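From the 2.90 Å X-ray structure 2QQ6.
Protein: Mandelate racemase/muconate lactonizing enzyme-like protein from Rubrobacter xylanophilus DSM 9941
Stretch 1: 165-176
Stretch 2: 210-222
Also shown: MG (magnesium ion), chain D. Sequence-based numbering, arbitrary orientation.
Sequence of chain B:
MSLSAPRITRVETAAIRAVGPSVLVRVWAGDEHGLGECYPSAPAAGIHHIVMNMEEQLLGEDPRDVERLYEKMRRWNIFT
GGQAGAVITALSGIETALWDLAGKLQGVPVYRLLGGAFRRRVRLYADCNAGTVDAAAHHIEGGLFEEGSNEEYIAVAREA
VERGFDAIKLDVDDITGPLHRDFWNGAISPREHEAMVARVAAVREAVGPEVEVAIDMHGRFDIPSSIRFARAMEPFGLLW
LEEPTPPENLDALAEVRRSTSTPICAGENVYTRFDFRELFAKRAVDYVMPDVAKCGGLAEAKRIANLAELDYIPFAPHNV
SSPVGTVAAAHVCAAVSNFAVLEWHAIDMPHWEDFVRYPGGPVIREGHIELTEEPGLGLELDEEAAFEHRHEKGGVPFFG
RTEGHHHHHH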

# COMPACT_ATOMS: atom_id res chain seq x y z
N PHE B 165 -17.53 28.31 11.70
CA PHE B 165 -17.11 27.03 12.25
C PHE B 165 -16.99 27.05 13.77
O PHE B 165 -16.74 28.09 14.38
CB PHE B 165 -15.77 26.61 11.66
CG PHE B 165 -15.82 26.34 10.19
CD1 PHE B 165 -15.89 27.38 9.28
CD2 PHE B 165 -15.77 25.03 9.71
CE1 PHE B 165 -15.90 27.13 7.91
CE2 PHE B 165 -15.78 24.77 8.34
CZ PHE B 165 -15.85 25.82 7.44
N ASP B 166 -17.17 25.89 14.39
CA ASP B 166 -17.08 25.78 15.84
C ASP B 166 -16.23 24.55 16.19
O ASP B 166 -16.34 23.98 17.27
CB ASP B 166 -18.47 25.67 16.43
CG ASP B 166 -19.17 24.41 16.01
OD1 ASP B 166 -19.01 24.00 14.82
OD2 ASP B 166 -19.89 23.82 16.85
N ALA B 167 -15.38 24.18 15.23
CA ALA B 167 -14.47 23.05 15.36
C ALA B 167 -13.19 23.41 14.58
O ALA B 167 -13.20 23.55 13.36
CB ALA B 167 -15.11 21.80 14.79
N ILE B 168 -12.09 23.54 15.31
CA ILE B 168 -10.81 23.92 14.73
C ILE B 168 -9.74 22.83 14.84
O ILE B 168 -9.71 22.12 15.84
CB ILE B 168 -10.31 25.21 15.42
CG1 ILE B 168 -10.82 26.43 14.66
CG2 ILE B 168 -8.80 25.22 15.52
CD1 ILE B 168 -12.32 26.43 14.45
N LYS B 169 -8.88 22.72 13.84
CA LYS B 169 -7.78 21.74 13.88
C LYS B 169 -6.43 22.46 13.76
O LYS B 169 -6.27 23.34 12.92
CB LYS B 169 -7.90 20.71 12.77
CG LYS B 169 -6.80 19.63 12.78
CD LYS B 169 -6.94 18.71 11.57
CE LYS B 169 -6.15 17.40 11.72
NZ LYS B 169 -6.55 16.38 10.70
N LEU B 170 -5.46 22.05 14.57
CA LEU B 170 -4.14 22.67 14.59
C LEU B 170 -2.93 21.73 14.69
O LEU B 170 -3.00 20.67 15.30
CB LEU B 170 -4.07 23.65 15.76
CG LEU B 170 -4.10 25.09 15.30
CD1 LEU B 170 -4.63 25.97 16.42
CD2 LEU B 170 -2.69 25.50 14.85
N ASP B 171 -1.82 22.16 14.09
CA ASP B 171 -0.57 21.39 14.11
C ASP B 171 0.35 21.86 15.20
O ASP B 171 0.24 22.99 15.65
CB ASP B 171 0.19 21.52 12.79
CG ASP B 171 -0.57 20.96 11.62
OD1 ASP B 171 -1.39 20.04 11.83
OD2 ASP B 171 -0.31 21.41 10.48
N VAL B 172 1.27 21.00 15.61
CA VAL B 172 2.22 21.34 16.66
C VAL B 172 3.58 20.66 16.50
O VAL B 172 4.35 20.55 17.46
CB VAL B 172 1.67 21.02 18.07
CG1 VAL B 172 0.41 21.82 18.33
CG2 VAL B 172 1.39 19.54 18.21
N ASP B 173 3.85 20.20 15.28
CA ASP B 173 5.12 19.54 14.98
C ASP B 173 6.01 20.37 14.04
O ASP B 173 5.55 20.92 13.03
CB ASP B 173 4.87 18.13 14.38
CG ASP B 173 4.17 18.17 13.02
OD1 ASP B 173 3.04 18.68 12.95
OD2 ASP B 173 4.75 17.68 12.02
N ASP B 174 7.29 20.46 14.39
CA ASP B 174 8.26 21.21 13.60
C ASP B 174 9.59 20.45 13.64
O ASP B 174 10.59 20.93 14.16
CB ASP B 174 8.41 22.62 14.19
CG ASP B 174 9.06 23.60 13.23
OD1 ASP B 174 9.11 23.31 12.02
OD2 ASP B 174 9.51 24.67 13.69
N ILE B 175 9.57 19.24 13.07
CA ILE B 175 10.74 18.35 13.03
C ILE B 175 11.93 18.96 12.28
O ILE B 175 13.09 18.58 12.48
CB ILE B 175 10.35 16.98 12.39
CG1 ILE B 175 9.61 16.12 13.40
CG2 ILE B 175 11.58 16.21 11.95
CD1 ILE B 175 8.39 16.76 13.99
N THR B 176 11.62 19.93 11.41
CA THR B 176 12.63 20.60 10.62
C THR B 176 12.91 21.97 11.23
O THR B 176 13.64 22.78 10.66
CB THR B 176 12.14 20.81 9.20
OG1 THR B 176 10.98 21.65 9.22
CG2 THR B 176 11.77 19.49 8.57
N GLU B 210 -15.97 26.89 24.37
CA GLU B 210 -17.07 26.20 23.71
C GLU B 210 -16.74 25.78 22.29
O GLU B 210 -17.37 24.88 21.73
CB GLU B 210 -18.32 27.07 23.75
CG GLU B 210 -19.05 27.02 25.09
CD GLU B 210 -20.00 28.18 25.26
OE1 GLU B 210 -20.91 28.34 24.43
OE2 GLU B 210 -19.82 28.93 26.23
N VAL B 211 -15.75 26.43 21.70
CA VAL B 211 -15.33 26.06 20.35
C VAL B 211 -14.50 24.80 20.53
O VAL B 211 -13.74 24.68 21.50
CB VAL B 211 -14.44 27.14 19.72
CG1 VAL B 211 -14.00 26.70 18.34
CG2 VAL B 211 -15.20 28.45 19.65
N GLU B 212 -14.65 23.84 19.63
CA GLU B 212 -13.89 22.61 19.76
C GLU B 212 -12.58 22.60 18.98
O GLU B 212 -12.53 22.82 17.77
CB GLU B 212 -14.76 21.42 19.38
CG GLU B 212 -15.93 21.24 20.32
CD GLU B 212 -16.55 19.87 20.21
OE1 GLU B 212 -17.17 19.57 19.17
OE2 GLU B 212 -16.40 19.09 21.16
N VAL B 213 -11.49 22.34 19.69
CA VAL B 213 -10.19 22.31 19.06
C VAL B 213 -9.42 21.00 19.20
O VAL B 213 -9.20 20.50 20.29
CB VAL B 213 -9.34 23.50 19.56
CG1 VAL B 213 -9.51 23.68 21.04
CG2 VAL B 213 -7.88 23.28 19.21
N ALA B 214 -9.04 20.46 18.05
CA ALA B 214 -8.27 19.23 17.98
C ALA B 214 -6.87 19.57 17.47
O ALA B 214 -6.70 20.57 16.76
CB ALA B 214 -8.95 18.22 17.05
N ILE B 215 -5.89 18.75 17.83
CA ILE B 215 -4.48 18.96 17.49
C ILE B 215 -3.79 17.75 16.83
O ILE B 215 -3.85 16.63 17.33
CB ILE B 215 -3.72 19.35 18.76
CG1 ILE B 215 -4.20 20.72 19.23
CG2 ILE B 215 -2.21 19.29 18.53
CD1 ILE B 215 -3.61 21.18 20.54
N ASP B 216 -3.11 18.01 15.71
CA ASP B 216 -2.42 16.96 14.96
C ASP B 216 -0.93 16.98 15.25
O ASP B 216 -0.32 18.05 15.32
CB ASP B 216 -2.63 17.17 13.45
CG ASP B 216 -2.34 15.92 12.63
OD1 ASP B 216 -1.53 15.06 13.05
OD2 ASP B 216 -2.91 15.82 11.52
N MSE B 217 -0.34 15.80 15.43
CA MSE B 217 1.09 15.66 15.67
C MSE B 217 1.79 15.01 14.48
O MSE B 217 2.98 14.75 14.52
CB MSE B 217 1.34 14.83 16.92
CG MSE B 217 0.85 15.46 18.20
SE MSE B 217 1.61 14.61 19.85
CE MSE B 217 0.06 13.63 20.44
N HIS B 218 1.02 14.73 13.44
CA HIS B 218 1.53 14.11 12.22
C HIS B 218 2.42 12.91 12.47
O HIS B 218 3.35 12.65 11.72
CB HIS B 218 2.24 15.17 11.37
CG HIS B 218 1.30 16.13 10.72
ND1 HIS B 218 1.41 17.50 10.87
CD2 HIS B 218 0.18 15.92 10.00
CE1 HIS B 218 0.39 18.08 10.27
NE2 HIS B 218 -0.38 17.15 9.73
N GLY B 219 2.11 12.19 13.55
CA GLY B 219 2.84 11.00 13.98
C GLY B 219 4.33 11.00 13.74
O GLY B 219 4.83 10.32 12.84
N ARG B 220 5.06 11.75 14.56
CA ARG B 220 6.51 11.85 14.40
C ARG B 220 7.30 11.53 15.66
O ARG B 220 8.53 11.66 15.63
CB ARG B 220 6.91 13.28 14.00
CG ARG B 220 5.96 14.04 13.11
CD ARG B 220 6.26 13.84 11.65
NE ARG B 220 5.54 14.83 10.85
CZ ARG B 220 5.56 14.86 9.52
NH1 ARG B 220 6.25 13.96 8.83
NH2 ARG B 220 4.88 15.81 8.89
N PHE B 221 6.65 11.12 16.74
CA PHE B 221 7.41 10.90 17.98
C PHE B 221 7.44 9.56 18.67
O PHE B 221 6.57 8.71 18.47
CB PHE B 221 6.99 11.97 18.98
CG PHE B 221 6.76 13.30 18.35
CD1 PHE B 221 5.56 13.57 17.70
CD2 PHE B 221 7.77 14.25 18.32
CE1 PHE B 221 5.38 14.78 17.04
CE2 PHE B 221 7.60 15.46 17.67
CZ PHE B 221 6.41 15.73 17.02
N ASP B 222 8.48 9.40 19.49
CA ASP B 222 8.71 8.19 20.26
C ASP B 222 7.78 8.13 21.46
O ASP B 222 7.13 9.11 21.83
CB ASP B 222 10.16 8.13 20.76
CG ASP B 222 10.54 9.35 21.57
OD1 ASP B 222 9.64 9.95 22.20
OD2 ASP B 222 11.74 9.69 21.61
MG MG D . -3.79 14.67 9.81

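Strands 167-171 and 212-216 lie side by side as parallel neighbors in one sheet. Their axes cross at -26° and approach to 4.5 Å. The register runs without a break from Ala167 beside Glu212 to Asp171 beside Asp216.

Backbone hydrogen bonds hold this register. Glu212 N donates to Asp166 O (2.9 Å), and Ile168 N donates to Glu212 O (2.6 Å). Ala214 N then reaches Ile168 O (2.8 Å), Leu170 N reaches Ala214 O (2.9 Å), and Asp216 N reaches Leu170 O (2.7 Å). Each residue that bonds through both N and O is thus tied to two residues of the partner stretch, as parallel pairing requires. The ladder loosens at its end, where Val172 N to Asp216 O is weak at 3.4 Å. CA-H...O contacts supplement it, such as Ala167 CA to Glu212 O at 3.1 Å.

Apolar side chains pack along the face that carries Ile168, Leu170, Val213 and Ile215. Ile168 CG2 lies 4.3 Å from Val213 CG2. Val172, just past its strand, brings CG2 to 3.6 Å from Ile215 CG2 and 4.1 Å from CG of selenomethionine Met217. Farther on, Ile175 CD1 meets Phe221 CZ at 3.8 Å.

Polar contacts join the loops beyond the strands. Asp173 points toward the second stretch and uses both carboxylate oxygens. Asp173 OD1 accepts a hydrogen bond from His218 ND1 (2.9 Å), near the plane of the ring. Asp173 OD2 forms a salt bridge with Arg220 NE (3.2 Å), at the guanidinium edge. Opposite charges reinforce that second bond.

The other face carries Ala167, Lys169, Asp171, Glu212, Ala214 and Asp216. Asp216 OD2 binds MG at 2.2 Å, with two further ligand atoms from elsewhere in the structure. Asp216 OD1 accepts a hydrogen bond from His218 N (2.6 Å), bracing the turn after the strand.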